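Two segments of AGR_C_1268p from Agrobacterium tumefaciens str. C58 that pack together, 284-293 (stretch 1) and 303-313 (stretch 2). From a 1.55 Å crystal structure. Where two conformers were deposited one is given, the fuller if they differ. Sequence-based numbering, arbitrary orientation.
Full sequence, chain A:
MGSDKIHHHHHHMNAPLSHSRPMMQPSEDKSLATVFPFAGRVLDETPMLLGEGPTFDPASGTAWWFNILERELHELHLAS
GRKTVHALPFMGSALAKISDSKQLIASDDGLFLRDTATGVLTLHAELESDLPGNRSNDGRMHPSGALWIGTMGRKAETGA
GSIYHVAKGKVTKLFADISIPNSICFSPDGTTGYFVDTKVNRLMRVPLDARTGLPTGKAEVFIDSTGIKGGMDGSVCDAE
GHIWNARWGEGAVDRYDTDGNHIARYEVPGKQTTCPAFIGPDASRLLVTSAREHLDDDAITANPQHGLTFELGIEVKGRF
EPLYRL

Stretch 1, residues 284-293: SRLLVTSARE
Stretch 2, residues 303-313: NPQHGLTFELG

Stretch 2 enters as two overlapping turns and leaves as a strand antiparallel to strand 285-290, their N-to-C directions 158° apart. N303 (phi/psi -144/88) opens a type I turn closed by H306 N to N303 O at 3.2 Å, and its OD1 accepts from Q305 N at 2.9 Å. The turn offers carbonyls to an extended R292 side chain (m, t, t, chi4 -172°): R292 NE donates to H306 O at 2.9 Å, while R292 NH2 makes a weak bond to P304 O, also 2.9 Å, both acceptors lying near the guanidinium plane. H306 (-57/133) and G307 (91/-10) are the middle residues of a type II turn, closed by L308 N to Q305 O at 3.2 Å. G307's backbone angles by themselves call for glycine, since a CB would jam against the preceding carbonyl O; it would also sit a tight 3.0 Å from R292 CG. Water 3 links A291 O (2.6 Å) to H306 ND1 (3.0 Å). At L308 (-74/166) the backbone extends, and S290 OG, chi1 p, donates to L308 O at 2.7 Å. T309 (chi1 m) stands opposite T289, CA to CA 4.6 Å; water 2 bridges T309 OG1 (2.8 Å) and S290 N (2.9 Å).

F310 pairs with V288 in the hydrogen-bonded register: F310 N to V288 O and V288 N to F310 O are both 2.9 Å. Its ring (chi1 m, chi2 -82°) shares a sheet face with V288. E311, chi1 and chi2 t, faces L287 in the non-hydrogen-bonded pair, so the CA atoms close to 4.4 Å and E311 CA approaches L286 O at 3.2 Å. L312 N then donates to L286 O at 2.9 Å. L312 (m, t) packs CD1 3.8 Å from L286 CD2, while water 1 joins L312 O (2.8 Å) to L286 N (2.9 Å).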

ATOM      1  N   SER A 284       7.856  13.618   6.010  1.00  6.50           N
ATOM      2  CA  SER A 284       6.931  14.378   6.884  1.00  8.89           C
ATOM      3  C   SER A 284       5.623  14.844   6.255  1.00  7.81           C
ATOM      4  O   SER A 284       4.902  15.656   6.867  1.00  7.15           O
ATOM      5  CB  SER A 284       7.646  15.571   7.512  1.00 11.03           C
ATOM      6  OG  SER A 284       8.033  16.482   6.494  1.00 15.70           O
ATOM      7  N   ARG A 285       5.348  14.370   5.031  1.00  5.62           N
ATOM      8  CA  ARG A 285       4.087  14.612   4.347  0.50  6.07           C
ATOM      9  C   ARG A 285       3.417  13.302   3.995  1.00  5.67           C
ATOM     10  O   ARG A 285       4.084  12.249   3.914  1.00  7.03           O
ATOM     11  CB  ARG A 285       4.309  15.409   3.052  0.50  7.77           C
ATOM     12  CG  ARG A 285       5.171  16.615   3.211  0.50 10.61           C
ATOM     13  CD  ARG A 285       4.488  17.690   4.014  0.50 11.24           C
ATOM     14  NE  ARG A 285       5.379  18.844   4.121  0.50  7.03           N
ATOM     15  CZ  ARG A 285       6.077  19.196   5.198  0.50  5.11           C
ATOM     16  NH1 ARG A 285       5.980  18.550   6.372  0.50  2.74           N
ATOM     17  NH2 ARG A 285       6.851  20.249   5.104  0.50  5.43           N
ATOM     18  N   LEU A 286       2.100  13.350   3.783  1.00  5.92           N
ATOM     19  CA  LEU A 286       1.365  12.130   3.524  1.00  8.19           C
ATOM     20  C   LEU A 286       0.653  12.201   2.183  1.00  8.40           C
ATOM     21  O   LEU A 286      -0.222  13.038   1.987  1.00  9.35           O
ATOM     22  CB  LEU A 286       0.391  11.818   4.663  1.00  9.03           C
ATOM     23  CG  LEU A 286      -0.025  10.350   4.730  1.00 10.45           C
ATOM     24  CD1 LEU A 286       1.105   9.446   5.254  1.00 12.29           C
ATOM     25  CD2 LEU A 286      -1.295  10.163   5.535  1.00 11.16           C
ATOM     26  N   LEU A 287       1.095  11.348   1.270  1.00  8.59           N
ATOM     27  CA  LEU A 287       0.418  11.112  -0.029  1.00  8.35           C
ATOM     28  C   LEU A 287      -0.699  10.087   0.142  1.00  7.42           C
ATOM     29  O   LEU A 287      -0.531   9.156   0.941  1.00  7.81           O
ATOM     30  CB  LEU A 287       1.478  10.633  -1.052  1.00  8.38           C
ATOM     31  CG  LEU A 287       1.044  10.228  -2.470  1.00 10.86           C
ATOM     32  CD1 LEU A 287       2.231  10.354  -3.390  1.00 12.48           C
ATOM     33  CD2 LEU A 287       0.521   8.804  -2.516  1.00 13.45           C
ATOM     34  N   VAL A 288      -1.809  10.229  -0.601  1.00  8.62           N
ATOM     35  CA  VAL A 288      -2.968   9.330  -0.501  1.00  7.25           C
ATOM     36  C   VAL A 288      -3.483   9.072  -1.907  1.00  7.31           C
ATOM     37  O   VAL A 288      -3.787  10.021  -2.628  1.00  8.23           O
ATOM     38  CB  VAL A 288      -4.102   9.969   0.336  1.00 10.35           C
ATOM     39  CG1 VAL A 288      -5.212   9.011   0.493  1.00 11.62           C
ATOM     40  CG2 VAL A 288      -3.565  10.453   1.696  1.00 10.27           C
ATOM     41  N   THR A 289      -3.489   7.805  -2.324  1.00  7.14           N
ATOM     42  CA  THR A 289      -4.088   7.368  -3.569  1.00  6.25           C
ATOM     43  C   THR A 289      -5.563   7.065  -3.397  1.00  6.50           C
ATOM     44  O   THR A 289      -6.072   6.794  -2.291  1.00  6.60           O
ATOM     45  CB  THR A 289      -3.390   6.123  -4.150  1.00  7.60           C
ATOM     46  OG1 THR A 289      -3.242   5.122  -3.142  1.00  7.91           O
ATOM     47  CG2 THR A 289      -2.000   6.490  -4.639  1.00  9.31           C
ATOM     48  N   SER A 290      -6.234   7.053  -4.534  1.00  4.20           N
ATOM     49  CA  SER A 290      -7.653   6.715  -4.580  1.00  4.32           C
ATOM     50  C   SER A 290      -8.024   6.012  -5.905  1.00  5.96           C
ATOM     51  O   SER A 290      -7.184   5.783  -6.773  1.00  8.81           O
ATOM     52  CB  SER A 290      -8.538   7.951  -4.353  1.00  5.99           C
ATOM     53  OG  SER A 290      -8.470   8.866  -5.437  1.00  7.31           O
ATOM     54  N   ALA A 291      -9.278   5.616  -6.000  1.00  6.75           N
ATOM     55  CA  ALA A 291      -9.744   4.787  -7.125  1.00  6.15           C
ATOM     56  C   ALA A 291     -11.070   5.282  -7.701  1.00  7.22           C
ATOM     57  O   ALA A 291     -11.887   5.890  -7.005  1.00  7.71           O
ATOM     58  CB  ALA A 291      -9.911   3.306  -6.672  1.00  6.48           C
ATOM     59  N   ARG A 292     -11.276   4.989  -8.997  1.00  7.49           N
ATOM     60  CA  ARG A 292     -12.565   5.138  -9.675  1.00  8.62           C
ATOM     61  C   ARG A 292     -13.277   3.797  -9.898  1.00  7.59           C
ATOM     62  O   ARG A 292     -14.399   3.760 -10.401  1.00 12.13           O
ATOM     63  CB  ARG A 292     -12.372   5.793 -11.045  1.00 12.50           C
ATOM     64  CG  ARG A 292     -12.184   7.251 -10.957  1.00  8.27           C
ATOM     65  CD  ARG A 292     -12.223   7.961 -12.314  1.00 10.66           C
ATOM     66  NE  ARG A 292     -12.206   9.388 -12.006  1.00  9.76           N
ATOM     67  CZ  ARG A 292     -12.381  10.380 -12.863  1.00 15.41           C
ATOM     68  NH1 ARG A 292     -12.595  10.145 -14.151  1.00 11.00           N
ATOM     69  NH2 ARG A 292     -12.337  11.624 -12.406  1.00 13.54           N
ATOM     70  N   GLU A 293     -12.604   2.695  -9.572  1.00 11.78           N
ATOM     71  CA  GLU A 293     -13.117   1.347  -9.883  1.00 13.18           C
ATOM     72  C   GLU A 293     -14.553   1.176  -9.385  1.00 15.44           C
ATOM     73  O   GLU A 293     -14.869   1.517  -8.247  1.00 17.41           O
ATOM     74  CB  GLU A 293     -12.208   0.272  -9.265  1.00 13.30           C
ATOM     75  CG  GLU A 293     -12.546  -1.201  -9.595  1.00 18.87           C
ATOM     76  CD  GLU A 293     -11.884  -2.183  -8.618  1.00 26.57           C
ATOM     77  OE1 GLU A 293     -11.511  -1.771  -7.501  1.00 29.76           O
ATOM     78  OE2 GLU A 293     -11.752  -3.381  -8.951  1.00 22.83           O
ATOM     79  N   ASN A 303     -18.352  14.089  -8.588  1.00  9.30           N
ATOM     80  CA  ASN A 303     -17.086  14.286  -7.889  1.00  9.66           C
ATOM     81  C   ASN A 303     -15.933  13.867  -8.797  1.00  8.09           C
ATOM     82  O   ASN A 303     -15.476  12.712  -8.759  1.00  8.06           O
ATOM     83  CB  ASN A 303     -17.025  13.489  -6.574  1.00  7.10           C
ATOM     84  CG  ASN A 303     -15.704  13.685  -5.843  1.00  7.02           C
ATOM     85  OD1 ASN A 303     -14.859  14.451  -6.291  1.00 11.10           O
ATOM     86  ND2 ASN A 303     -15.536  13.008  -4.712  1.00 11.45           N
ATOM     87  N   PRO A 304     -15.450  14.809  -9.612  1.00 10.77           N
ATOM     88  CA  PRO A 304     -14.377  14.498 -10.533  1.00 11.08           C
ATOM     89  C   PRO A 304     -13.049  14.208  -9.848  1.00 10.48           C
ATOM     90  O   PRO A 304     -12.115  13.764 -10.502  1.00  8.14           O
ATOM     91  CB  PRO A 304     -14.270  15.782 -11.372  1.00 14.33           C
ATOM     92  CG  PRO A 304     -15.569  16.456 -11.180  1.00 15.30           C
ATOM     93  CD  PRO A 304     -15.879  16.206  -9.758  1.00 11.82           C
ATOM     94  N   GLN A 305     -12.959  14.434  -8.538  1.00  9.80           N
ATOM     95  CA  GLN A 305     -11.723  14.120  -7.848  1.00  8.76           C
ATOM     96  C   GLN A 305     -11.576  12.656  -7.439  1.00  7.09           C
ATOM     97  O   GLN A 305     -10.538  12.266  -6.903  1.00  6.38           O
ATOM     98  CB  GLN A 305     -11.517  15.046  -6.665  1.00 11.52           C
ATOM     99  CG  GLN A 305     -11.440  16.509  -7.088  1.00 14.25           C
ATOM    100  CD  GLN A 305     -10.959  17.375  -5.959  1.00 15.20           C
ATOM    101  OE1 GLN A 305     -11.727  17.693  -5.060  1.00 15.84           O
ATOM    102  NE2 GLN A 305      -9.695  17.773  -5.998  1.00 16.96           N
ATOM    103  N   HIS A 306     -12.574  11.824  -7.725  1.00  5.86           N
ATOM    104  CA  HIS A 306     -12.404  10.388  -7.524  1.00  5.24           C
ATOM    105  C   HIS A 306     -11.206   9.944  -8.320  1.00  6.45           C
ATOM    106  O   HIS A 306     -11.100  10.257  -9.506  1.00  5.92           O
ATOM    107  CB  HIS A 306     -13.597   9.589  -8.048  1.00  6.21           C
ATOM    108  CG  HIS A 306     -14.826   9.625  -7.181  1.00  7.72           C
ATOM    109  ND1 HIS A 306     -14.827   9.187  -5.871  1.00  7.45           N
ATOM    110  CD2 HIS A 306     -16.101   9.969  -7.465  1.00 10.69           C
ATOM    111  CE1 HIS A 306     -16.053   9.266  -5.395  1.00  8.41           C
ATOM    112  NE2 HIS A 306     -16.841   9.759  -6.330  1.00  8.72           N
ATOM    113  N   GLY A 307     -10.334   9.179  -7.697  1.00  7.52           N
ATOM    114  CA  GLY A 307      -9.188   8.573  -8.400  1.00  4.96           C
ATOM    115  C   GLY A 307      -7.899   9.384  -8.422  1.00  8.42           C
ATOM    116  O   GLY A 307      -6.831   8.871  -8.788  1.00  5.59           O
ATOM    117  N   LEU A 308      -7.981  10.638  -7.991  1.00  6.85           N
ATOM    118  CA  LEU A 308      -6.807  11.494  -7.950  1.00  6.17           C
ATOM    119  C   LEU A 308      -5.888  11.095  -6.789  1.00  5.21           C
ATOM    120  O   LEU A 308      -6.256  10.339  -5.902  1.00  6.78           O
ATOM    121  CB  LEU A 308      -7.257  12.967  -7.834  1.00  8.45           C
ATOM    122  CG  LEU A 308      -7.632  13.675  -9.129  1.00 13.38           C
ATOM    123  CD1 LEU A 308      -8.523  12.844 -10.010  1.00 18.23           C
ATOM    124  CD2 LEU A 308      -8.209  15.122  -8.876  1.00  7.71           C
ATOM    125  N   THR A 309      -4.653  11.604  -6.833  1.00  6.35           N
ATOM    126  CA  THR A 309      -3.631  11.351  -5.829  1.00  5.55           C
ATOM    127  C   THR A 309      -3.394  12.673  -5.116  1.00  6.46           C
ATOM    128  O   THR A 309      -3.162  13.723  -5.759  1.00  7.06           O
ATOM    129  CB  THR A 309      -2.354  10.816  -6.514  1.00  8.59           C
ATOM    130  OG1 THR A 309      -2.667   9.600  -7.230  1.00 10.57           O
ATOM    131  CG2 THR A 309      -1.249  10.552  -5.555  1.00 11.26           C
ATOM    132  N   PHE A 310      -3.498  12.631  -3.799  1.00  7.67           N
ATOM    133  CA  PHE A 310      -3.491  13.816  -2.945  1.00  6.80           C
ATOM    134  C   PHE A 310      -2.316  13.861  -1.974  1.00  6.98           C
ATOM    135  O   PHE A 310      -1.660  12.874  -1.748  1.00  8.00           O
ATOM    136  CB  PHE A 310      -4.768  13.855  -2.108  1.00  7.33           C
ATOM    137  CG  PHE A 310      -6.020  13.669  -2.902  1.00  6.01           C
ATOM    138  CD1 PHE A 310      -6.614  14.739  -3.584  1.00  6.90           C
ATOM    139  CD2 PHE A 310      -6.638  12.406  -2.991  1.00 10.46           C
ATOM    140  CE1 PHE A 310      -7.765  14.531  -4.385  1.00  6.80           C
ATOM    141  CE2 PHE A 310      -7.801  12.220  -3.763  1.00  7.44           C
ATOM    142  CZ  PHE A 310      -8.339  13.257  -4.477  1.00  9.13           C
ATOM    143  N   GLU A 311      -2.076  15.020  -1.408  1.00  7.68           N
ATOM    144  CA  GLU A 311      -1.231  15.180  -0.215  1.00  6.73           C
ATOM    145  C   GLU A 311      -2.056  15.861   0.861  1.00  8.89           C
ATOM    146  O   GLU A 311      -2.706  16.884   0.610  1.00  6.99           O
ATOM    147  CB  GLU A 311      -0.023  16.041  -0.569  1.00 10.09           C
ATOM    148  CG  GLU A 311       1.019  16.210   0.487  1.00 13.77           C
ATOM    149  CD  GLU A 311       2.044  17.229   0.033  1.00 20.41           C
ATOM    150  OE1 GLU A 311       2.934  16.893  -0.744  1.00 26.47           O
ATOM    151  OE2 GLU A 311       1.947  18.414   0.410  1.00 38.74           O
ATOM    152  N   LEU A 312      -1.995  15.368   2.092  1.00  8.79           N
ATOM    153  CA  LEU A 312      -2.737  16.013   3.180  1.00  7.29           C
ATOM    154  C   LEU A 312      -2.091  17.356   3.563  1.00  6.69           C
ATOM    155  O   LEU A 312      -0.896  17.572   3.269  1.00  7.23           O
ATOM    156  CB  LEU A 312      -2.752  15.102   4.410  1.00  8.42           C
ATOM    157  CG  LEU A 312      -3.482  13.760   4.325  1.00  9.17           C
ATOM    158  CD1 LEU A 312      -3.590  13.128   5.711  1.00 12.53           C
ATOM    159  CD2 LEU A 312      -4.860  13.950   3.751  1.00 12.03           C
ATOM    160  N   GLY A 313      -2.841  18.228   4.235  1.00  7.37           N
ATOM    161  CA  GLY A 313      -2.309  19.504   4.673  1.00  7.83           C
ATOM    162  C   GLY A 313      -1.500  19.452   5.953  1.00  8.45           C
ATOM    163  O   GLY A 313      -0.859  20.425   6.333  1.00  8.06           O
TER
HETATM  164  O   HOH W   1       0.963  15.904   4.442  1.00 13.21           O
HETATM  165  O   HOH W   2      -4.680   7.653  -6.956  1.00 10.32           O
HETATM  166  O   HOH W   3     -12.257   7.850  -5.271  1.00 13.37           O